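Local atomic coordinates of DNA polymerase sliding clamp 2 (Thermococcus kodakarensis, PDB entry 3LX2), a protein that probably acts as a ring-shaped sliding clamp, a homotrimeric toroid encircling DNA that tethers the replicative polymerase and other proteins to it. Residues A18-F23 with D207-S211; D25-V31 with E67-L73; M38-D42 with E122-P126; N52-L57 with V234-G238. The contacts are given in a common frame with arbitrary orientation. Residues are numbered along the deposited sequence.

Interaction 1: A18-F23 with D207-S211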
loop_
_atom_site.group_PDB
_atom_site.type_symbol
_atom_site.label_atom_id
_atom_site.label_comp_id
_atom_site.label_asym_id
_atom_site.label_seq_id
_atom_site.Cartn_x
_atom_site.Cartn_y
_atom_site.Cartn_z
ATOM N N ALA A 18 4.226 -1.979 -19.210
ATOM C CA ALA A 18 4.887 -1.415 -18.040
ATOM C C ALA A 18 6.417 -1.572 -18.185
ATOM O O ALA A 18 7.180 -0.670 -17.882
ATOM C CB ALA A 18 4.364 -2.053 -16.716
ATOM N N THR A 19 6.866 -2.694 -18.690
ATOM C CA THR A 19 8.279 -2.830 -18.864
ATOM C C THR A 19 8.818 -1.855 -19.953
ATOM O O THR A 19 9.834 -1.220 -19.762
ATOM C CB THR A 19 8.567 -4.271 -19.112
ATOM O OG1 THR A 19 7.915 -4.988 -18.072
ATOM C CG2 THR A 19 10.023 -4.556 -19.082
ATOM N N LEU A 20 8.069 -1.659 -21.019
ATOM C CA LEU A 20 8.517 -0.803 -22.116
ATOM C C LEU A 20 8.571 0.651 -21.721
ATOM O O LEU A 20 9.530 1.361 -22.053
ATOM C CB LEU A 20 7.667 -1.001 -23.385
ATOM C CG LEU A 20 7.578 -2.447 -23.864
ATOM C CD1 LEU A 20 6.791 -2.615 -25.214
ATOM C CD2 LEU A 20 8.959 -3.062 -23.967
ATOM N N GLU A 21 7.558 1.099 -20.995
ATOM C CA GLU A 21 7.443 2.526 -20.672
ATOM C C GLU A 21 8.629 2.955 -19.820
ATOM O O GLU A 21 8.948 4.147 -19.728
ATOM C CB GLU A 21 6.133 2.788 -19.946
ATOM C CG GLU A 21 5.730 4.272 -19.759
ATOM C CD GLU A 21 6.389 4.883 -18.571
ATOM O OE1 GLU A 21 6.570 4.154 -17.583
ATOM O OE2 GLU A 21 6.756 6.077 -18.602
ATOM N N LYS A 22 9.280 1.993 -19.181
ATOM C CA LYS A 22 10.379 2.335 -18.295
ATOM C C LYS A 22 11.532 2.892 -19.099
ATOM O O LYS A 22 12.241 3.694 -18.584
ATOM C CB LYS A 22 10.856 1.124 -17.467
ATOM C CG LYS A 22 9.895 0.719 -16.334
ATOM C CD LYS A 22 9.618 1.926 -15.424
ATOM C CE LYS A 22 8.496 1.654 -14.454
ATOM N NZ LYS A 22 8.943 0.661 -13.461
ATOM N N PHE A 23 11.664 2.487 -20.372
ATOM C CA PHE A 23 12.823 2.839 -21.200
ATOM C C PHE A 23 12.570 3.770 -22.348
ATOM O O PHE A 23 13.510 4.445 -22.787
ATOM C CB PHE A 23 13.477 1.578 -21.792
ATOM C CG PHE A 23 13.862 0.584 -20.756
ATOM C CD1 PHE A 23 15.014 0.786 -19.984
ATOM C CD2 PHE A 23 13.054 -0.530 -20.505
ATOM C CE1 PHE A 23 15.384 -0.139 -18.989
ATOM C CE2 PHE A 23 13.419 -1.451 -19.515
ATOM C CZ PHE A 23 14.599 -1.249 -18.757
ATOM N N ASP A 207 14.268 -2.753 -13.706
ATOM C CA ASP A 207 13.118 -2.290 -14.481
ATOM C C ASP A 207 12.651 -3.321 -15.520
ATOM O O ASP A 207 11.456 -3.421 -15.812
ATOM C CB ASP A 207 13.407 -0.948 -15.165
ATOM C CG ASP A 207 13.224 0.255 -14.235
ATOM O OD1 ASP A 207 12.574 0.142 -13.170
ATOM O OD2 ASP A 207 13.708 1.349 -14.596
ATOM N N ILE A 208 13.580 -4.109 -16.041
ATOM C CA ILE A 208 13.255 -5.175 -16.974
ATOM C C ILE A 208 12.455 -6.280 -16.259
ATOM O O ILE A 208 11.455 -6.710 -16.784
ATOM C CB ILE A 208 14.542 -5.760 -17.641
ATOM C CG1 ILE A 208 15.240 -4.702 -18.505
ATOM C CG2 ILE A 208 14.251 -7.088 -18.406
ATOM C CD1 ILE A 208 16.575 -5.145 -19.176
ATOM N N LEU A 209 12.914 -6.711 -15.078
ATOM C CA LEU A 209 12.403 -7.873 -14.309
ATOM C C LEU A 209 11.176 -7.599 -13.441
ATOM O O LEU A 209 10.597 -8.515 -12.888
ATOM C CB LEU A 209 13.515 -8.437 -13.390
ATOM C CG LEU A 209 14.861 -8.895 -14.029
ATOM C CD1 LEU A 209 16.038 -9.045 -13.005
ATOM C CD2 LEU A 209 14.721 -10.167 -14.942
ATOM N N ARG A 210 10.768 -6.348 -13.302
ATOM C CA ARG A 210 9.671 -6.052 -12.356
ATOM C C ARG A 210 8.295 -6.592 -12.720
ATOM O O ARG A 210 7.585 -7.027 -11.841
ATOM C CB ARG A 210 9.589 -4.576 -12.044
ATOM C CG ARG A 210 8.600 -4.218 -10.937
ATOM C CD ARG A 210 8.608 -2.674 -10.676
ATOM N NE ARG A 210 9.762 -2.274 -9.869
ATOM C CZ ARG A 210 10.793 -1.545 -10.297
ATOM N NH1 ARG A 210 10.858 -1.104 -11.555
ATOM N NH2 ARG A 210 11.765 -1.240 -9.438
ATOM N N SER A 211 7.905 -6.561 -13.987
ATOM C CA SER A 211 6.597 -7.147 -14.403
ATOM C C SER A 211 6.462 -8.676 -14.216
ATOM O O SER A 211 5.419 -9.147 -13.811
ATOM C CB SER A 211 6.270 -6.820 -15.862
ATOM O OG SER A 211 5.875 -5.475 -16.001
HETATM O O HOH W 1 8.850 -4.577 -15.575
#
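This is a helix-to-helix contact between the two halves of the clamp subunit, where the end region of helix 10-21 meets that of helix 202-209 against one sheet. Its polar centre is a water lying between them: it binds Thr19 OG1 (2.7 Å), donates to Asp207 O (2.9 Å) and accepts from Ser211 N (2.7 Å), so it joins two backbone groups four residues apart to the facing side chain. Thr19 OG1 and Ser211 OG also both bond to Ser15 O. On the sheet side the contact is apolar: Phe23 CZ lies 3.5 Å from Ile208 CG1, and Phe242 touches both Thr19 and Ile208. On the exposed side, Asp207 OD1 pairs with Arg210 NH1 at 2.7 Å and, in a long salt bridge, with Lys22 NZ at 3.7 Å; one oxygen serves two cations, Lys22 NZ lying 3.2 Å from Arg210 NH1. Helices pairing across the domain boundary on the inner side of the sheet are characteristic of the PCNA fold, in which they line the DNA channel.

Interaction 2: D25-V31 with E67-L73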
loop_
_atom_site.group_PDB
_atom_site.type_symbol
_atom_site.label_atom_id
_atom_site.label_comp_id
_atom_site.label_asym_id
_atom_site.label_seq_id
_atom_site.Cartn_x
_atom_site.Cartn_y
_atom_site.Cartn_z
ATOM N N ASP A 25 9.685 6.495 -24.451
ATOM C CA ASP A 25 8.567 7.403 -24.299
ATOM C C ASP A 25 7.448 6.968 -25.257
ATOM O O ASP A 25 6.270 7.175 -24.974
ATOM C CB ASP A 25 9.016 8.847 -24.587
ATOM C CG ASP A 25 10.237 9.267 -23.742
ATOM O OD1 ASP A 25 10.211 9.125 -22.504
ATOM O OD2 ASP A 25 11.246 9.759 -24.320
ATOM N N GLU A 26 7.859 6.366 -26.373
ATOM C CA GLU A 26 6.993 6.050 -27.473
ATOM C C GLU A 26 7.389 4.707 -28.010
ATOM O O GLU A 26 8.571 4.336 -27.965
ATOM C CB GLU A 26 7.149 7.066 -28.617
ATOM C CG GLU A 26 7.377 8.532 -28.161
ATOM C CD GLU A 26 7.179 9.540 -29.296
ATOM O OE1 GLU A 26 7.785 9.324 -30.404
ATOM O OE2 GLU A 26 6.409 10.534 -29.074
ATOM N N ALA A 27 6.416 3.948 -28.520
ATOM C CA ALA A 27 6.783 2.731 -29.196
ATOM C C ALA A 27 6.141 2.581 -30.556
ATOM O O ALA A 27 4.998 2.960 -30.773
ATOM C CB ALA A 27 6.475 1.593 -28.350
ATOM N N VAL A 28 6.921 2.047 -31.481
ATOM C CA VAL A 28 6.429 1.669 -32.775
ATOM C C VAL A 28 6.050 0.195 -32.866
ATOM O O VAL A 28 6.888 -0.694 -32.783
ATOM C CB VAL A 28 7.517 1.957 -33.836
ATOM C CG1 VAL A 28 7.008 1.595 -35.262
ATOM C CG2 VAL A 28 7.993 3.439 -33.735
ATOM N N PHE A 29 4.787 -0.072 -33.116
ATOM C CA PHE A 29 4.350 -1.445 -33.251
ATOM C C PHE A 29 4.203 -1.803 -34.710
ATOM O O PHE A 29 3.370 -1.266 -35.411
ATOM C CB PHE A 29 3.045 -1.650 -32.496
ATOM C CG PHE A 29 3.226 -2.098 -31.055
ATOM C CD1 PHE A 29 4.480 -2.105 -30.451
ATOM C CD2 PHE A 29 2.129 -2.523 -30.301
ATOM C CE1 PHE A 29 4.647 -2.509 -29.143
ATOM C CE2 PHE A 29 2.302 -2.918 -28.979
ATOM C CZ PHE A 29 3.575 -2.917 -28.410
ATOM N N GLN A 30 5.034 -2.707 -35.187
ATOM C CA GLN A 30 4.772 -3.225 -36.507
ATOM C C GLN A 30 3.692 -4.303 -36.431
ATOM O O GLN A 30 3.909 -5.400 -35.933
ATOM C CB GLN A 30 6.021 -3.753 -37.185
ATOM C CG GLN A 30 5.774 -4.225 -38.629
ATOM C CD GLN A 30 5.574 -3.047 -39.593
ATOM O OE1 GLN A 30 6.320 -2.029 -39.524
ATOM N NE2 GLN A 30 4.558 -3.162 -40.486
ATOM N N VAL A 31 2.528 -3.951 -36.951
ATOM C CA VAL A 31 1.415 -4.853 -36.974
ATOM C C VAL A 31 1.360 -5.591 -38.301
ATOM O O VAL A 31 0.961 -5.006 -39.318
ATOM C CB VAL A 31 0.098 -4.102 -36.789
ATOM C CG1 VAL A 31 -0.988 -5.069 -36.544
ATOM C CG2 VAL A 31 0.202 -3.102 -35.682
ATOM N N GLU A 67 0.874 -2.561 -41.257
ATOM C CA GLU A 67 1.428 -1.251 -41.026
ATOM C C GLU A 67 1.980 -1.095 -39.608
ATOM O O GLU A 67 1.588 -1.827 -38.679
ATOM C CB GLU A 67 0.392 -0.164 -41.303
ATOM C CG GLU A 67 -0.785 -0.141 -40.355
ATOM C CD GLU A 67 -1.440 1.247 -40.274
ATOM O OE1 GLU A 67 -2.680 1.330 -40.466
ATOM O OE2 GLU A 67 -0.714 2.254 -40.011
ATOM N N ALA A 68 2.889 -0.129 -39.485
ATOM C CA ALA A 68 3.424 0.335 -38.227
ATOM C C ALA A 68 2.562 1.414 -37.632
ATOM O O ALA A 68 2.272 2.423 -38.294
ATOM C CB ALA A 68 4.810 0.884 -38.437
ATOM N N ILE A 69 2.182 1.227 -36.370
ATOM C CA ILE A 69 1.572 2.294 -35.581
ATOM C C ILE A 69 2.495 2.706 -34.454
ATOM O O ILE A 69 3.334 1.915 -33.987
ATOM C CB ILE A 69 0.221 1.895 -34.972
ATOM C CG1 ILE A 69 0.314 0.509 -34.341
ATOM C CG2 ILE A 69 -0.894 1.982 -36.024
ATOM C CD1 ILE A 69 -0.932 0.098 -33.598
ATOM N N ALA A 70 2.331 3.931 -33.991
ATOM C CA ALA A 70 3.200 4.479 -32.991
ATOM C C ALA A 70 2.365 5.327 -32.042
ATOM O O ALA A 70 1.440 6.019 -32.461
ATOM C CB ALA A 70 4.313 5.335 -33.662
ATOM N N PHE A 71 2.675 5.268 -30.757
ATOM C CA PHE A 71 1.850 5.996 -29.803
ATOM C C PHE A 71 2.580 6.215 -28.495
ATOM O O PHE A 71 3.618 5.619 -28.237
ATOM C CB PHE A 71 0.521 5.260 -29.573
ATOM C CG PHE A 71 0.701 3.796 -29.412
ATOM C CD1 PHE A 71 0.950 3.257 -28.166
ATOM C CD2 PHE A 71 0.692 2.962 -30.520
ATOM C CE1 PHE A 71 1.171 1.900 -28.024
ATOM C CE2 PHE A 71 0.901 1.615 -30.388
ATOM C CZ PHE A 71 1.128 1.078 -29.130
ATOM N N ASP A 72 2.018 7.069 -27.659
ATOM C CA ASP A 72 2.705 7.419 -26.451
ATOM C C ASP A 72 2.582 6.285 -25.398
ATOM O O ASP A 72 1.475 5.872 -25.041
ATOM C CB ASP A 72 2.219 8.753 -25.951
ATOM C CG ASP A 72 3.104 9.286 -24.929
ATOM O OD1 ASP A 72 4.308 9.456 -25.191
ATOM O OD2 ASP A 72 2.617 9.526 -23.832
ATOM N N LEU A 73 3.735 5.775 -24.938
ATOM C CA LEU A 73 3.723 4.579 -24.124
ATOM C C LEU A 73 3.013 4.873 -22.793
ATOM O O LEU A 73 2.143 4.126 -22.342
ATOM C CB LEU A 73 5.127 3.988 -23.951
ATOM C CG LEU A 73 5.638 2.884 -24.896
ATOM C CD1 LEU A 73 7.187 2.705 -24.916
ATOM C CD2 LEU A 73 4.998 1.531 -24.610
#
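Backbone hydrogen bonds dominate the pairing of strands 26-31 and 67-72, which run antiparallel at 158° with their axes 4.5 Å apart. Three hydrogen-bonded pairs, Ala27 with Phe71, Phe29 with Ile69 and Val31 with Glu67, are each closed by two N-H...O bonds; Phe29 N to Ile69 O is the shortest at 2.6 Å. Beyond the last strand pair, Leu73 N donates to Asp25 O (2.9 Å), holding the chain where Asp72 occupies the N-cap position of helix 73-80. CA-H...O contacts fill the gaps, such as Ala70 CA to Ala27 O at 3.2 Å.

Aromatic and apolar packing gathers on the face bearing Ala27, Phe29, Val31, Ile69 and Phe71. The edge of Phe71 meets the face of Phe29 in a T-shaped stack, with centroids 5.5 Å apart and planes at 87°. Ile69 CG1 lies 3.9 Å from both Phe29 CB and Val31 CG2, and Phe3 of strand 3-7 packs on this side. On the opposite face Val28 meets two alanines, with Val28 CG1 3.9 Å from Ala68 CB, and Ile116 touches Ala70. The arrangement is an antiparallel strand pair at one margin of the long sheet that runs through both domains of a PCNA subunit.

Interaction 3: M38-D42 with E122-P126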
loop_
_atom_site.group_PDB
_atom_site.type_symbol
_atom_site.label_atom_id
_atom_site.label_comp_id
_atom_site.label_asym_id
_atom_site.label_seq_id
_atom_site.Cartn_x
_atom_site.Cartn_y
_atom_site.Cartn_z
ATOM N N MET A 38 8.131 -5.255 -32.313
ATOM C CA MET A 38 8.710 -3.990 -32.016
ATOM C C MET A 38 10.173 -4.209 -31.733
ATOM O O MET A 38 10.565 -5.238 -31.203
ATOM C CB MET A 38 8.032 -3.349 -30.824
ATOM C CG MET A 38 8.823 -2.200 -30.255
ATOM S SD MET A 38 8.031 -1.657 -28.753
ATOM C CE MET A 38 9.310 -0.670 -28.055
ATOM N N ARG A 39 10.966 -3.216 -32.107
ATOM C CA ARG A 39 12.366 -3.200 -31.873
ATOM C C ARG A 39 12.704 -1.763 -31.663
ATOM O O ARG A 39 12.354 -0.918 -32.487
ATOM C CB ARG A 39 13.145 -3.733 -33.058
ATOM C CG ARG A 39 14.644 -3.796 -32.721
ATOM C CD ARG A 39 15.483 -4.580 -33.705
ATOM N NE ARG A 39 15.095 -5.978 -33.923
ATOM C CZ ARG A 39 15.688 -6.751 -34.833
ATOM N NH1 ARG A 39 16.681 -6.247 -35.589
ATOM N NH2 ARG A 39 15.307 -8.015 -34.999
ATOM N N ALA A 40 13.350 -1.470 -30.538
ATOM C CA ALA A 40 13.655 -0.092 -30.215
ATOM C C ALA A 40 14.892 -0.044 -29.334
ATOM O O ALA A 40 15.319 -1.095 -28.782
ATOM C CB ALA A 40 12.489 0.523 -29.521
ATOM N N ILE A 41 15.451 1.171 -29.194
ATOM C CA ILE A 41 16.621 1.415 -28.329
ATOM C C ILE A 41 16.390 2.655 -27.496
ATOM O O ILE A 41 15.820 3.625 -27.952
ATOM C CB ILE A 41 17.937 1.575 -29.154
ATOM C CG1 ILE A 41 18.172 0.385 -30.076
ATOM C CG2 ILE A 41 19.196 1.642 -28.265
ATOM C CD1 ILE A 41 19.485 0.504 -30.901
ATOM N N ASP A 42 16.863 2.647 -26.266
ATOM C CA ASP A 42 16.760 3.848 -25.414
ATOM C C ASP A 42 17.731 4.958 -25.854
ATOM O O ASP A 42 18.767 4.674 -26.457
ATOM C CB ASP A 42 16.944 3.482 -23.920
ATOM C CG ASP A 42 18.386 3.392 -23.497
ATOM O OD1 ASP A 42 18.771 4.096 -22.530
ATOM O OD2 ASP A 42 19.153 2.635 -24.131
ATOM N N GLU A 122 15.530 1.500 -39.477
ATOM C CA GLU A 122 15.883 0.096 -39.293
ATOM C C GLU A 122 16.887 -0.076 -38.161
ATOM O O GLU A 122 17.823 0.726 -38.026
ATOM C CB GLU A 122 16.441 -0.487 -40.601
ATOM C CG GLU A 122 16.323 -2.007 -40.708
ATOM C CD GLU A 122 14.939 -2.521 -40.319
ATOM O OE1 GLU A 122 14.004 -1.701 -40.137
ATOM O OE2 GLU A 122 14.782 -3.752 -40.194
ATOM N N ILE A 123 16.672 -1.091 -37.322
ATOM C CA ILE A 123 17.653 -1.421 -36.271
ATOM C C ILE A 123 18.232 -2.795 -36.561
ATOM O O ILE A 123 17.496 -3.767 -36.752
ATOM C CB ILE A 123 17.094 -1.299 -34.818
ATOM C CG1 ILE A 123 16.592 0.128 -34.546
ATOM C CG2 ILE A 123 18.169 -1.668 -33.802
ATOM C CD1 ILE A 123 15.781 0.315 -33.256
ATOM N N GLU A 124 19.556 -2.848 -36.642
ATOM C CA GLU A 124 20.250 -4.066 -37.010
ATOM C C GLU A 124 20.947 -4.669 -35.797
ATOM O O GLU A 124 21.606 -3.976 -35.015
ATOM C CB GLU A 124 21.235 -3.805 -38.161
ATOM C CG GLU A 124 20.613 -3.934 -39.577
ATOM C CD GLU A 124 20.493 -5.392 -40.057
ATOM O OE1 GLU A 124 21.335 -6.221 -39.634
ATOM O OE2 GLU A 124 19.565 -5.703 -40.854
ATOM N N ILE A 125 20.776 -5.973 -35.657
ATOM C CA ILE A 125 21.262 -6.715 -34.518
ATOM C C ILE A 125 22.551 -7.458 -34.882
ATOM O O ILE A 125 22.525 -8.430 -35.658
ATOM C CB ILE A 125 20.168 -7.694 -33.994
ATOM C CG1 ILE A 125 20.717 -8.575 -32.853
ATOM C CG2 ILE A 125 19.543 -8.506 -35.172
ATOM C CD1 ILE A 125 19.691 -9.507 -32.212
ATOM N N PRO A 126 23.693 -6.986 -34.342
ATOM C CA PRO A 126 24.966 -7.722 -34.422
ATOM C C PRO A 126 24.840 -9.181 -33.956
ATOM O O PRO A 126 23.963 -9.506 -33.138
ATOM C CB PRO A 126 25.884 -6.961 -33.456
ATOM C CG PRO A 126 24.998 -5.871 -32.793
ATOM C CD PRO A 126 23.869 -5.650 -33.747
#
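Segment 122-126 begins at Glu122, whose CA-to-CB bond points away from strand 35-41 and which makes no contact with it. The next residue, Ile123, turns toward the strand and provides the main anchor. Its CD1 rests 3.7 Å from Ala40 CA, its CG2 packs 3.9 Å from Ile41 CD1, and its CB lies 3.8 Å from Arg39 CD, so the side chain is set over three successive strand residues; Leu48 of the neighbouring strand 47-54 touches both Ile123 and Ile41. The carbonyl of the same residue accepts the one hydrogen bond between the segments, Arg39 NH1 to Ile123 O at 2.9 Å. Arg39 thus serves twice, with its methylene chain alongside the isoleucine and its guanidinium edge at the backbone oxygen, while its NE keeps a long, weak ion pair with Asp50. This segment belongs to the interdomain connecting loop of PCNA, the extended crossing from the N-terminal to the C-terminal domain over the outer face of the sheet; in relatives, client proteins carrying a PIP box dock beside this loop. Glu124 again points its CA-to-CB bond away, as expected for an extended backbone in which alternate side chains face the sheet. Ile125 turns back toward the strand, and its CG2 comes to 3.7 Å from Arg39 NH1 before the chain departs at Pro126.

Interaction 4: N52-L57 with V234-G238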
loop_
_atom_site.group_PDB
_atom_site.type_symbol
_atom_site.label_atom_id
_atom_site.label_comp_id
_atom_site.label_asym_id
_atom_site.label_seq_id
_atom_site.Cartn_x
_atom_site.Cartn_y
_atom_site.Cartn_z
ATOM N N ASN A 52 8.419 -9.972 -30.075
ATOM C CA ASN A 52 7.606 -10.639 -31.063
ATOM C C ASN A 52 6.351 -11.364 -30.534
ATOM O O ASN A 52 6.435 -12.322 -29.777
ATOM C CB ASN A 52 8.470 -11.543 -31.933
ATOM C CG ASN A 52 7.648 -12.371 -32.881
ATOM O OD1 ASN A 52 7.245 -11.926 -33.960
ATOM N ND2 ASN A 52 7.358 -13.600 -32.461
ATOM N N LEU A 53 5.195 -10.915 -30.999
ATOM C CA LEU A 53 3.903 -11.423 -30.572
ATOM C C LEU A 53 3.110 -12.046 -31.745
ATOM O O LEU A 53 2.356 -11.358 -32.437
ATOM C CB LEU A 53 3.096 -10.311 -29.874
ATOM C CG LEU A 53 3.690 -9.647 -28.620
ATOM C CD1 LEU A 53 2.783 -8.519 -28.036
ATOM C CD2 LEU A 53 4.065 -10.617 -27.580
ATOM N N PRO A 54 3.273 -13.349 -31.966
ATOM C CA PRO A 54 2.630 -14.031 -33.112
ATOM C C PRO A 54 1.113 -14.092 -32.931
ATOM O O PRO A 54 0.628 -14.230 -31.816
ATOM C CB PRO A 54 3.220 -15.454 -33.068
ATOM C CG PRO A 54 4.412 -15.369 -32.175
ATOM C CD PRO A 54 4.111 -14.270 -31.175
ATOM N N GLU A 55 0.373 -14.023 -34.022
ATOM C CA GLU A 55 -1.092 -14.037 -33.972
ATOM C C GLU A 55 -1.693 -15.125 -33.140
ATOM O O GLU A 55 -2.721 -14.899 -32.511
ATOM C CB GLU A 55 -1.656 -14.166 -35.356
ATOM C CG GLU A 55 -1.371 -15.516 -35.972
ATOM C CD GLU A 55 -1.948 -15.634 -37.339
ATOM O OE1 GLU A 55 -3.053 -15.114 -37.586
ATOM O OE2 GLU A 55 -1.273 -16.236 -38.185
ATOM N N MET A 56 -1.081 -16.309 -33.107
ATOM C CA MET A 56 -1.665 -17.409 -32.287
ATOM C C MET A 56 -1.905 -17.062 -30.778
ATOM O O MET A 56 -2.689 -17.736 -30.094
ATOM C CB MET A 56 -0.863 -18.719 -32.414
ATOM C CG MET A 56 0.353 -18.807 -31.518
ATOM S SD MET A 56 1.145 -20.468 -31.531
ATOM C CE MET A 56 1.648 -20.382 -33.277
ATOM N N LEU A 57 -1.228 -16.017 -30.274
ATOM C CA LEU A 57 -1.360 -15.591 -28.867
ATOM C C LEU A 57 -2.690 -14.920 -28.556
ATOM O O LEU A 57 -3.112 -14.833 -27.398
ATOM C CB LEU A 57 -0.197 -14.632 -28.522
ATOM C CG LEU A 57 1.104 -15.294 -28.094
ATOM C CD1 LEU A 57 2.139 -14.233 -28.009
ATOM C CD2 LEU A 57 0.847 -15.891 -26.734
ATOM N N VAL A 234 6.696 -15.586 -23.957
ATOM C CA VAL A 234 5.338 -15.171 -23.481
ATOM C C VAL A 234 4.297 -16.177 -23.964
ATOM O O VAL A 234 4.151 -16.412 -25.148
ATOM C CB VAL A 234 5.005 -13.652 -23.689
ATOM C CG1 VAL A 234 5.998 -12.980 -24.619
ATOM C CG2 VAL A 234 3.545 -13.407 -24.128
ATOM N N ARG A 235 3.671 -16.842 -23.003
ATOM C CA ARG A 235 2.815 -18.006 -23.251
ATOM C C ARG A 235 3.361 -18.980 -24.270
ATOM O O ARG A 235 2.621 -19.423 -25.158
ATOM C CB ARG A 235 1.414 -17.584 -23.696
ATOM C CG ARG A 235 0.564 -16.913 -22.634
ATOM C CD ARG A 235 -0.729 -16.507 -23.274
ATOM N NE ARG A 235 -1.548 -15.664 -22.423
ATOM C CZ ARG A 235 -2.786 -15.294 -22.735
ATOM N NH1 ARG A 235 -3.324 -15.688 -23.888
ATOM N NH2 ARG A 235 -3.471 -14.523 -21.900
ATOM N N ASP A 236 4.643 -19.316 -24.154
ATOM C CA ASP A 236 5.228 -20.348 -25.020
ATOM C C ASP A 236 4.856 -20.080 -26.465
ATOM O O ASP A 236 4.081 -20.851 -27.077
ATOM C CB ASP A 236 4.740 -21.760 -24.607
ATOM C CG ASP A 236 5.873 -22.655 -24.043
ATOM O OD1 ASP A 236 6.536 -22.251 -23.045
ATOM O OD2 ASP A 236 6.081 -23.781 -24.587
ATOM N N ALA A 237 5.392 -18.969 -26.981
ATOM C CA ALA A 237 5.153 -18.478 -28.352
ATOM C C ALA A 237 5.697 -17.070 -28.533
ATOM O O ALA A 237 6.522 -16.830 -29.385
ATOM C CB ALA A 237 3.667 -18.533 -28.739
ATOM N N GLY A 238 5.233 -16.121 -27.741
ATOM C CA GLY A 238 5.873 -14.785 -27.757
ATOM C C GLY A 238 7.327 -14.799 -27.283
ATOM O O GLY A 238 7.703 -15.648 -26.486
#
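Leu57 lays its side chain over the turn of residues 234-238, with CD2 3.5 Å from Arg235 CB and 3.7 Å from Val234 O, CD1 3.6 Å from Gly238 N, and CG 4.2 Å from Ala237 CB. That turn links strands 228-234 and 238-244 as a beta hairpin with a classic beta bulge: Ala237 and Gly238 both face Val234, and Val234 and Gly238 exchange backbone hydrogen bonds. The positive phi of Arg235 and Asp236 lets the chain reverse tightly. No hydrogen bond joins the two segments here; packing does the work, since Met56 SD lies 4.2 Å from Ala237 CB and Leu53 CD2 4.3 Å from Val234 CG1. Arg235 directs its guanidinium to salt bridges with Asp8 and Glu12. Strand 47-54 adjoins strand 238-244 at the domain seam of the long sheet, where Asn52 pairs by backbone with Glu239. Gly238 fits closely here: a CB would clash with Val234 CG1, and its CA makes a CA-H...O contact with Asn52 O at 3.2 Å.

Interactions 1, 2 and 3 meet around Leu20 and Met38. Leu20 CB touches Leu73 CD2 at 3.9 Å, tying interaction 1 to interaction 2, and Leu20 CD1 lies 3.9 Å from Met38 SD of interaction 3. Met38 SD is also 3.5 Å from Phe29 CE1 of interaction 2, so one methionine spans helix and strand neighbours. Interaction 4 touches none of the others, its nearest atoms being about 5 Å from interaction 3, 6 Å from interaction 2 and 8 Å from interaction 1, although interactions 2, 3 and 4 share one sheet. Interactions 1, 3 and 4 pair N-terminal with C-terminal or connecting segments; by the PCNA fold, interaction 1 lies channel-side and interaction 3 outside.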